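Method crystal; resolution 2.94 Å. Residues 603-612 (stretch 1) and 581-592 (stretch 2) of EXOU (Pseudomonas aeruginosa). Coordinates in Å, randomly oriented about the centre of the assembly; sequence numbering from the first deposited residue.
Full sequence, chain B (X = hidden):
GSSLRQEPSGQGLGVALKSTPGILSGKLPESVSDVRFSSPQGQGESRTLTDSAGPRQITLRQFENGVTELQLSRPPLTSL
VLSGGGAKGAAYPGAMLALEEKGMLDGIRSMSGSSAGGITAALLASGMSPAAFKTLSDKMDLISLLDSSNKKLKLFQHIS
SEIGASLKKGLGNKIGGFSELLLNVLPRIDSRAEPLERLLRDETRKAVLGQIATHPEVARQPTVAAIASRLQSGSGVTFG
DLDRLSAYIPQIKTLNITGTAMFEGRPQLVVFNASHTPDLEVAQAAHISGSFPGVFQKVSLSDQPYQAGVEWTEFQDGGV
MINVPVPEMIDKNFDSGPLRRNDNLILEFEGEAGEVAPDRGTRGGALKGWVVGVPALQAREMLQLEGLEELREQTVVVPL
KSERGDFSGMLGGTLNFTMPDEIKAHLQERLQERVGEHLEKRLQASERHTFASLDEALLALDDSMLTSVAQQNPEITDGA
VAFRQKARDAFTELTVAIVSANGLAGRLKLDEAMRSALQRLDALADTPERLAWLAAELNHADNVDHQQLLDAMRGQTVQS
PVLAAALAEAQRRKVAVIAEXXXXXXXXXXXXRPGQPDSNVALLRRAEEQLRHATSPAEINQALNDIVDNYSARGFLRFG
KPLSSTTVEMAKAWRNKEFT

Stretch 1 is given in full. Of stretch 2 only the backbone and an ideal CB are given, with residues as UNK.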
ATOM      1  N   LEU B 603     -12.954   4.748   4.367  1.00 63.90           N
ATOM      2  CA  LEU B 603     -13.281   3.889   5.487  1.00 62.12           C
ATOM      3  C   LEU B 603     -14.738   3.468   5.421  1.00 66.13           C
ATOM      4  O   LEU B 603     -15.086   2.301   5.691  1.00 69.75           O
ATOM      5  CB  LEU B 603     -13.028   4.618   6.798  1.00 60.10           C
ATOM      6  CG  LEU B 603     -13.139   3.830   8.089  1.00 56.91           C
ATOM      7  CD1 LEU B 603     -11.995   2.851   8.153  1.00 62.60           C
ATOM      8  CD2 LEU B 603     -13.010   4.771   9.268  1.00 61.75           C
ATOM      9  N   LEU B 604     -15.596   4.412   5.065  1.00 62.03           N
ATOM     10  CA  LEU B 604     -17.012   4.142   5.130  1.00 61.69           C
ATOM     11  C   LEU B 604     -17.467   3.410   3.892  1.00 62.20           C
ATOM     12  O   LEU B 604     -18.370   2.584   3.959  1.00 56.94           O
ATOM     13  CB  LEU B 604     -17.812   5.426   5.311  1.00 64.61           C
ATOM     14  CG  LEU B 604     -17.336   6.435   6.349  1.00 64.02           C
ATOM     15  CD1 LEU B 604     -17.559   7.810   5.756  1.00 73.07           C
ATOM     16  CD2 LEU B 604     -18.119   6.285   7.640  1.00 63.67           C
ATOM     17  N   ARG B 605     -16.856   3.729   2.751  1.00 64.95           N
ATOM     18  CA  ARG B 605     -17.183   3.026   1.530  1.00 64.93           C
ATOM     19  C   ARG B 605     -16.846   1.544   1.760  1.00 66.29           C
ATOM     20  O   ARG B 605     -17.379   0.644   1.099  1.00 67.04           O
ATOM     21  CB  ARG B 605     -16.424   3.613   0.349  1.00 67.61           C
ATOM     22  CG  ARG B 605     -17.264   4.438  -0.618  1.00 77.62           C
ATOM     23  CD  ARG B 605     -17.751   3.581  -1.790  1.00 94.89           C
ATOM     24  NE  ARG B 605     -17.588   4.229  -3.110  1.00110.51           N
ATOM     25  CZ  ARG B 605     -18.033   3.717  -4.267  1.00109.65           C
ATOM     26  NH1 ARG B 605     -18.674   2.550  -4.286  1.00104.31           N
ATOM     27  NH2 ARG B 605     -17.843   4.372  -5.408  1.00108.33           N
ATOM     28  N   ARG B 606     -16.023   1.296   2.768  1.00 62.92           N
ATOM     29  CA  ARG B 606     -15.619  -0.060   3.085  1.00 63.16           C
ATOM     30  C   ARG B 606     -16.582  -0.672   4.080  1.00 62.36           C
ATOM     31  O   ARG B 606     -16.862  -1.860   4.029  1.00 60.59           O
ATOM     32  CB  ARG B 606     -14.217  -0.054   3.665  1.00 61.78           C
ATOM     33  CG  ARG B 606     -13.736  -1.388   4.186  1.00 62.67           C
ATOM     34  CD  ARG B 606     -12.305  -1.254   4.677  1.00 65.77           C
ATOM     35  NE  ARG B 606     -11.888  -2.420   5.447  1.00 70.57           N
ATOM     36  CZ  ARG B 606     -12.321  -2.722   6.669  1.00 69.06           C
ATOM     37  NH1 ARG B 606     -13.214  -1.960   7.296  1.00 64.84           N
ATOM     38  NH2 ARG B 606     -11.832  -3.786   7.277  1.00 73.31           N
ATOM     39  N   ALA B 607     -17.060   0.139   5.013  1.00 61.43           N
ATOM     40  CA  ALA B 607     -18.034  -0.331   5.975  1.00 55.85           C
ATOM     41  C   ALA B 607     -19.287  -0.732   5.218  1.00 59.35           C
ATOM     42  O   ALA B 607     -19.918  -1.723   5.536  1.00 76.08           O
ATOM     43  CB  ALA B 607     -18.330   0.740   7.010  1.00 48.37           C
ATOM     44  N   GLU B 608     -19.595  -0.008   4.157  1.00 60.23           N
ATOM     45  CA  GLU B 608     -20.748  -0.317   3.333  1.00 60.02           C
ATOM     46  C   GLU B 608     -20.597  -1.715   2.756  1.00 62.59           C
ATOM     47  O   GLU B 608     -21.561  -2.472   2.675  1.00 66.28           O
ATOM     48  CB  GLU B 608     -20.841   0.704   2.198  1.00 65.54           C
ATOM     49  CG  GLU B 608     -22.244   1.082   1.750  1.00 67.83           C
ATOM     50  CD  GLU B 608     -22.247   2.181   0.672  1.00 80.53           C
ATOM     51  OE1 GLU B 608     -21.214   2.840   0.467  1.00 80.84           O
ATOM     52  OE2 GLU B 608     -23.285   2.376  -0.005  1.00 97.88           O
ATOM     53  N   GLU B 609     -19.370  -2.042   2.360  1.00 64.23           N
ATOM     54  CA  GLU B 609     -19.053  -3.301   1.683  1.00 63.77           C
ATOM     55  C   GLU B 609     -19.249  -4.431   2.668  1.00 64.10           C
ATOM     56  O   GLU B 609     -19.883  -5.448   2.344  1.00 64.81           O
ATOM     57  CB  GLU B 609     -17.584  -3.270   1.206  1.00 69.82           C
ATOM     58  CG  GLU B 609     -17.142  -4.386   0.273  1.00 78.20           C
ATOM     59  CD  GLU B 609     -18.120  -4.626  -0.865  1.00 91.17           C
ATOM     60  OE1 GLU B 609     -19.238  -4.050  -0.787  1.00 98.18           O
ATOM     61  OE2 GLU B 609     -17.788  -5.394  -1.823  1.00 89.23           O
ATOM     62  N   GLN B 610     -18.680  -4.253   3.867  1.00 58.15           N
ATOM     63  CA  GLN B 610     -18.854  -5.177   4.982  1.00 58.83           C
ATOM     64  C   GLN B 610     -20.320  -5.481   5.256  1.00 59.93           C
ATOM     65  O   GLN B 610     -20.739  -6.648   5.309  1.00 62.78           O
ATOM     66  CB  GLN B 610     -18.213  -4.611   6.236  1.00 54.62           C
ATOM     67  CG  GLN B 610     -16.944  -5.343   6.609  1.00 61.09           C
ATOM     68  CD  GLN B 610     -16.009  -4.501   7.431  1.00 65.75           C
ATOM     69  OE1 GLN B 610     -16.345  -3.402   7.861  1.00 70.86           O
ATOM     70  NE2 GLN B 610     -14.826  -5.016   7.658  1.00 78.08           N
ATOM     71  N   LEU B 611     -21.091  -4.410   5.396  1.00 56.58           N
ATOM     72  CA  LEU B 611     -22.513  -4.475   5.653  1.00 51.80           C
ATOM     73  C   LEU B 611     -23.252  -5.163   4.544  1.00 55.25           C
ATOM     74  O   LEU B 611     -24.038  -6.042   4.820  1.00 59.90           O
ATOM     75  CB  LEU B 611     -23.079  -3.072   5.823  1.00 49.15           C
ATOM     76  CG  LEU B 611     -22.693  -2.267   7.062  1.00 51.24           C
ATOM     77  CD1 LEU B 611     -23.368  -0.911   6.972  1.00 56.17           C
ATOM     78  CD2 LEU B 611     -23.047  -2.962   8.381  1.00 48.19           C
ATOM     79  N   ARG B 612     -23.007  -4.777   3.285  1.00 59.52           N
ATOM     80  CA  ARG B 612     -23.644  -5.484   2.141  1.00 66.62           C
ATOM     81  C   ARG B 612     -23.541  -6.988   2.251  1.00 64.02           C
ATOM     82  O   ARG B 612     -24.494  -7.667   1.958  1.00 74.33           O
ATOM     83  CB  ARG B 612     -23.125  -5.044   0.760  1.00 72.88           C
ATOM     84  CG  ARG B 612     -23.430  -3.594   0.385  1.00 90.95           C
ATOM     85  CD  ARG B 612     -22.776  -3.203  -0.944  1.00 98.73           C
ATOM     86  NE  ARG B 612     -23.377  -3.933  -2.072  1.00119.50           N
ATOM     87  CZ  ARG B 612     -22.699  -4.731  -2.930  1.00126.73           C
ATOM     88  NH1 ARG B 612     -21.351  -4.924  -2.827  1.00134.50           N
ATOM     89  NH2 ARG B 612     -23.375  -5.336  -3.914  1.00118.02           N
ATOM     90  N   UNK B 581     -30.492  -0.697   7.467  1.00 64.30           N
ATOM     91  CA  UNK B 581     -30.829   0.389   8.386  1.00 67.57           C
ATOM     92  C   UNK B 581     -29.611   1.164   8.839  1.00 65.37           C
ATOM     93  O   UNK B 581     -29.580   2.387   8.791  1.00 71.32           O
ATOM     94  CB  UNK B 581     -31.564  -0.164   9.608  1.00 67.57           C
ATOM     95  N   UNK B 582     -28.578   0.443   9.201  1.00 57.32           N
ATOM     96  CA  UNK B 582     -27.346   1.066   9.525  1.00 59.87           C
ATOM     97  C   UNK B 582     -26.728   1.812   8.346  1.00 67.05           C
ATOM     98  O   UNK B 582     -26.177   2.923   8.521  1.00 69.17           O
ATOM     99  CB  UNK B 582     -26.373   0.012  10.056  1.00 59.87           C
ATOM    100  N   UNK B 583     -26.773   1.231   7.147  1.00 63.53           N
ATOM    101  CA  UNK B 583     -26.175   1.969   6.052  1.00 63.87           C
ATOM    102  C   UNK B 583     -26.867   3.322   5.996  1.00 68.36           C
ATOM    103  O   UNK B 583     -26.217   4.354   5.994  1.00 76.36           O
ATOM    104  CB  UNK B 583     -26.297   1.215   4.726  1.00 63.87           C
ATOM    105  N   UNK B 584     -28.188   3.311   6.060  1.00 68.50           N
ATOM    106  CA  UNK B 584     -28.946   4.526   5.883  1.00 71.17           C
ATOM    107  C   UNK B 584     -28.717   5.526   6.975  1.00 72.79           C
ATOM    108  O   UNK B 584     -28.890   6.690   6.741  1.00 78.20           O
ATOM    109  CB  UNK B 584     -30.439   4.203   5.792  1.00 71.17           C
ATOM    110  N   UNK B 585     -28.321   5.104   8.169  1.00 71.53           N
ATOM    111  CA  UNK B 585     -28.258   6.081   9.249  1.00 78.57           C
ATOM    112  C   UNK B 585     -26.939   6.301   9.966  1.00 77.58           C
ATOM    113  O   UNK B 585     -26.801   7.242  10.724  1.00 92.81           O
ATOM    114  CB  UNK B 585     -29.290   5.680  10.305  1.00 78.57           C
ATOM    115  N   UNK B 586     -25.961   5.467   9.722  1.00 74.18           N
ATOM    116  CA  UNK B 586     -24.643   5.743  10.269  1.00 75.10           C
ATOM    117  C   UNK B 586     -23.696   6.165   9.147  1.00 79.74           C
ATOM    118  O   UNK B 586     -22.985   7.169   9.274  1.00 90.79           O
ATOM    119  CB  UNK B 586     -24.097   4.520  11.008  1.00 75.10           C
ATOM    120  N   UNK B 587     -23.736   5.421   8.038  1.00 70.31           N
ATOM    121  CA  UNK B 587     -22.890   5.673   6.886  1.00 63.94           C
ATOM    122  C   UNK B 587     -23.401   6.858   6.037  1.00 70.52           C
ATOM    123  O   UNK B 587     -22.697   7.853   5.842  1.00 75.66           O
ATOM    124  CB  UNK B 587     -22.804   4.409   6.028  1.00 63.94           C
ATOM    125  N   UNK B 588     -24.632   6.762   5.544  1.00 70.28           N
ATOM    126  CA  UNK B 588     -25.090   7.673   4.516  1.00 72.34           C
ATOM    127  C   UNK B 588     -24.846   9.108   4.897  1.00 79.03           C
ATOM    128  O   UNK B 588     -24.437   9.896   4.060  1.00 86.05           O
ATOM    129  CB  UNK B 588     -26.577   7.454   4.232  1.00 72.34           C
ATOM    130  N   UNK B 589     -25.173   9.470   6.144  1.00 80.42           N
ATOM    131  CA  UNK B 589     -24.913  10.809   6.613  1.00 83.88           C
ATOM    132  C   UNK B 589     -23.427  11.205   6.610  1.00 83.91           C
ATOM    133  O   UNK B 589     -23.089  12.332   6.199  1.00 87.85           O
ATOM    134  CB  UNK B 589     -25.477  10.954   8.028  1.00 83.88           C
ATOM    135  N   UNK B 590     -22.540  10.325   7.056  1.00 75.93           N
ATOM    136  CA  UNK B 590     -21.127  10.709   7.069  1.00 76.98           C
ATOM    137  C   UNK B 590     -20.558  10.785   5.669  1.00 76.43           C
ATOM    138  O   UNK B 590     -19.950  11.794   5.287  1.00 79.37           O
ATOM    139  CB  UNK B 590     -20.311   9.721   7.905  1.00 76.98           C
ATOM    140  N   UNK B 591     -20.783   9.708   4.915  1.00 70.71           N
ATOM    141  CA  UNK B 591     -20.327   9.552   3.546  1.00 69.00           C
ATOM    142  C   UNK B 591     -20.522  10.806   2.725  1.00 75.82           C
ATOM    143  O   UNK B 591     -19.593  11.254   2.059  1.00 75.81           O
ATOM    144  CB  UNK B 591     -21.056   8.383   2.880  1.00 69.00           C
ATOM    145  N   UNK B 592     -21.724  11.381   2.789  1.00 82.06           N
ATOM    146  CA  UNK B 592     -21.999  12.640   2.125  1.00 89.41           C
ATOM    147  C   UNK B 592     -21.994  13.839   3.046  1.00 95.76           C
ATOM    148  O   UNK B 592     -22.761  14.771   2.836  1.00107.57           O
ATOM    149  CB  UNK B 592     -23.353  12.558   1.417  1.00 89.41           C
TER

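Residues 581-591 of stretch 2 form a helix running nearly antiparallel to that of stretch 1 (163°), with the axes 9.9 Å apart at closest approach.

Position 581 has nothing of stretch 1 near its CB, so the visible atoms scarcely restrict it; it is Asn 581. At 582 the CA-to-CB bond points toward stretch 1, and the ideal CB lies 4.4 Å from Leu 611 CD1. An aliphatic residue would suit this methyl, whether valine, leucine, isoleucine or methionine. The residue is Ile 582, whose CG2 packs 4.0 Å from Leu 611 CD1.

Position 583 also points toward stretch 1, its CB 4.3 Å from Leu 611 CD1 and 5.0 Å from Glu 608 CG. An aliphatic stem would serve the leucine, and the nearby carboxylate would favour a polar or basic end, so lysine, arginine and glutamine are all plausible. It is Arg 583, but no salt bridge to Glu 608 forms: the approach is between Arg 583 CD and Glu 608 OE2, 3.7 Å, and the guanidinium is hydrogen-bonded elsewhere.

Positions 584 and 585 are out of reach, so stretch 1 does not restrict them; they are Lys 584 and Glu 585. At 586 the CB points sideways with no partner close by, so stretch 1 sets no preference and many side chains would do; it is Val 586, which makes no contact.

Position 587 points toward stretch 1, its ideal CB 5.1 Å from Leu 604 CB and 5.4 Å from both Glu 608 CG and Leu 611 CD1. That distance calls for a side chain longer than alanine, and a branched or long aliphatic one would fill the gap. Ile 587 does so: CG2 lies 4.3 Å from Leu 604 CB, CD1 4.3 Å from Ala 607 CB, and CG1 4.2 Å from Leu 611 CD1.

Position 588 points away, leaving its size open on this evidence; it is Phe 588. Position 589 is out of reach, but its N has no bond to the preceding turn and the helix kinks there, which admits proline among others. It is Pro 589.

At 590 the CB points toward stretch 1 and already sits 4.0 Å from Leu 604 CD1, so a small residue such as alanine or serine suffices. Ser 590 touches that methyl through CB, while its OG is hydrogen-bonded elsewhere.

Position 591 points sideways, its CB 4.6 Å from Leu 604 CD1; a flexible apolar chain could turn inward. Leu 591 (chi1 t, chi2 p) does, placing CD1 3.8 Å from Leu 604 CB and CD2 3.8 Å from Glu 608 OE1.

Position 592 leaves helical phi/psi, with no partner near its CB, so many side chains would do; Tyr 592 makes no contact.

Stretch 2 (581-592) NIRKEVIFPSLY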
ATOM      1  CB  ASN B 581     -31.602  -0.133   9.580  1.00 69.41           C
ATOM      2  CG  ASN B 581     -33.060  -0.388   9.246  1.00 80.29           C
ATOM      3  OD1 ASN B 581     -33.589   0.155   8.267  1.00 84.24           O
ATOM      4  ND2 ASN B 581     -33.725  -1.212  10.058  1.00 78.67           N
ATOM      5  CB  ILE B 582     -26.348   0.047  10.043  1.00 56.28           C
ATOM      6  CG1 ILE B 582     -26.886  -0.557  11.341  1.00 55.68           C
ATOM      7  CG2 ILE B 582     -24.985   0.696  10.235  1.00 52.07           C
ATOM      8  CD1 ILE B 582     -26.176  -1.827  11.739  1.00 52.02           C
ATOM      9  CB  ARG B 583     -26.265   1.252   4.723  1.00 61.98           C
ATOM     10  CG  ARG B 583     -25.670   2.075   3.593  1.00 63.98           C
ATOM     11  CD  ARG B 583     -26.098   1.547   2.239  1.00 66.63           C
ATOM     12  NE  ARG B 583     -27.543   1.548   2.062  1.00 72.44           N
ATOM     13  CZ  ARG B 583     -28.243   2.615   1.685  1.00 85.53           C
ATOM     14  NH1 ARG B 583     -27.629   3.775   1.483  1.00 87.39           N
ATOM     15  NH2 ARG B 583     -29.556   2.525   1.493  1.00 91.32           N
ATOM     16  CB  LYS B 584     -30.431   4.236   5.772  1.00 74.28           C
ATOM     17  CG  LYS B 584     -30.830   3.651   4.437  1.00 75.58           C
ATOM     18  CD  LYS B 584     -32.323   3.747   4.241  1.00 86.97           C
ATOM     19  CE  LYS B 584     -32.934   2.359   4.135  1.00 93.24           C
ATOM     20  NZ  LYS B 584     -34.047   2.131   5.118  1.00 97.98           N
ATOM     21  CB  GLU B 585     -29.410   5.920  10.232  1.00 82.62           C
ATOM     22  CG  GLU B 585     -29.241   4.821  11.258  1.00 84.94           C
ATOM     23  CD  GLU B 585     -30.421   4.770  12.229  1.00 99.62           C
ATOM     24  OE1 GLU B 585     -30.358   5.497  13.253  1.00116.97           O
ATOM     25  OE2 GLU B 585     -31.420   4.029  11.975  1.00 97.55           O
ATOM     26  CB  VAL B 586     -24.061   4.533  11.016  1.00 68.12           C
ATOM     27  CG1 VAL B 586     -22.681   4.868  11.546  1.00 63.96           C
ATOM     28  CG2 VAL B 586     -24.991   4.112  12.142  1.00 71.97           C
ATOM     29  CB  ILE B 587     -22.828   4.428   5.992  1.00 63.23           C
ATOM     30  CG1 ILE B 587     -22.377   3.190   6.773  1.00 58.47           C
ATOM     31  CG2 ILE B 587     -21.969   4.691   4.769  1.00 68.90           C
ATOM     32  CD1 ILE B 587     -21.475   3.499   7.943  1.00 61.37           C
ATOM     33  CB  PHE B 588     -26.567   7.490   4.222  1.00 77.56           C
ATOM     34  CG  PHE B 588     -27.109   8.517   3.279  1.00 85.02           C
ATOM     35  CD1 PHE B 588     -27.340   9.806   3.709  1.00 90.01           C
ATOM     36  CD2 PHE B 588     -27.336   8.201   1.945  1.00 87.12           C
ATOM     37  CE1 PHE B 588     -27.794  10.762   2.831  1.00 98.05           C
ATOM     38  CE2 PHE B 588     -27.792   9.153   1.060  1.00 93.89           C
ATOM     39  CZ  PHE B 588     -28.023  10.434   1.505  1.00 99.98           C
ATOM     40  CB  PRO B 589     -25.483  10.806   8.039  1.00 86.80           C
ATOM     41  CG  PRO B 589     -25.912   9.403   8.314  1.00 86.18           C
ATOM     42  CD  PRO B 589     -26.158   8.788   6.991  1.00 82.06           C
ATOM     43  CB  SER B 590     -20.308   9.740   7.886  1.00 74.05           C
ATOM     44  OG  SER B 590     -20.673   9.851   9.236  1.00 83.02           O
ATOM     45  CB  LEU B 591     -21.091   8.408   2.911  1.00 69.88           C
ATOM     46  CG  LEU B 591     -20.501   7.612   1.755  1.00 69.05           C
ATOM     47  CD1 LEU B 591     -19.123   7.076   2.094  1.00 67.02           C
ATOM     48  CD2 LEU B 591     -21.452   6.471   1.475  1.00 66.38           C
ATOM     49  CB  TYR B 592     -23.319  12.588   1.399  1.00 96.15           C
ATOM     50  CG  TYR B 592     -23.453  11.423   0.474  1.00105.50           C
ATOM     51  CD1 TYR B 592     -23.349  10.113   0.950  1.00 99.88           C
ATOM     52  CD2 TYR B 592     -23.720  11.615  -0.878  1.00115.42           C
ATOM     53  CE1 TYR B 592     -23.486   9.035   0.103  1.00 98.35           C
ATOM     54  CE2 TYR B 592     -23.874  10.535  -1.731  1.00118.39           C
ATOM     55  CZ  TYR B 592     -23.750   9.252  -1.231  1.00107.95           C
ATOM     56  OH  TYR B 592     -23.886   8.184  -2.070  1.00115.65           O
TER
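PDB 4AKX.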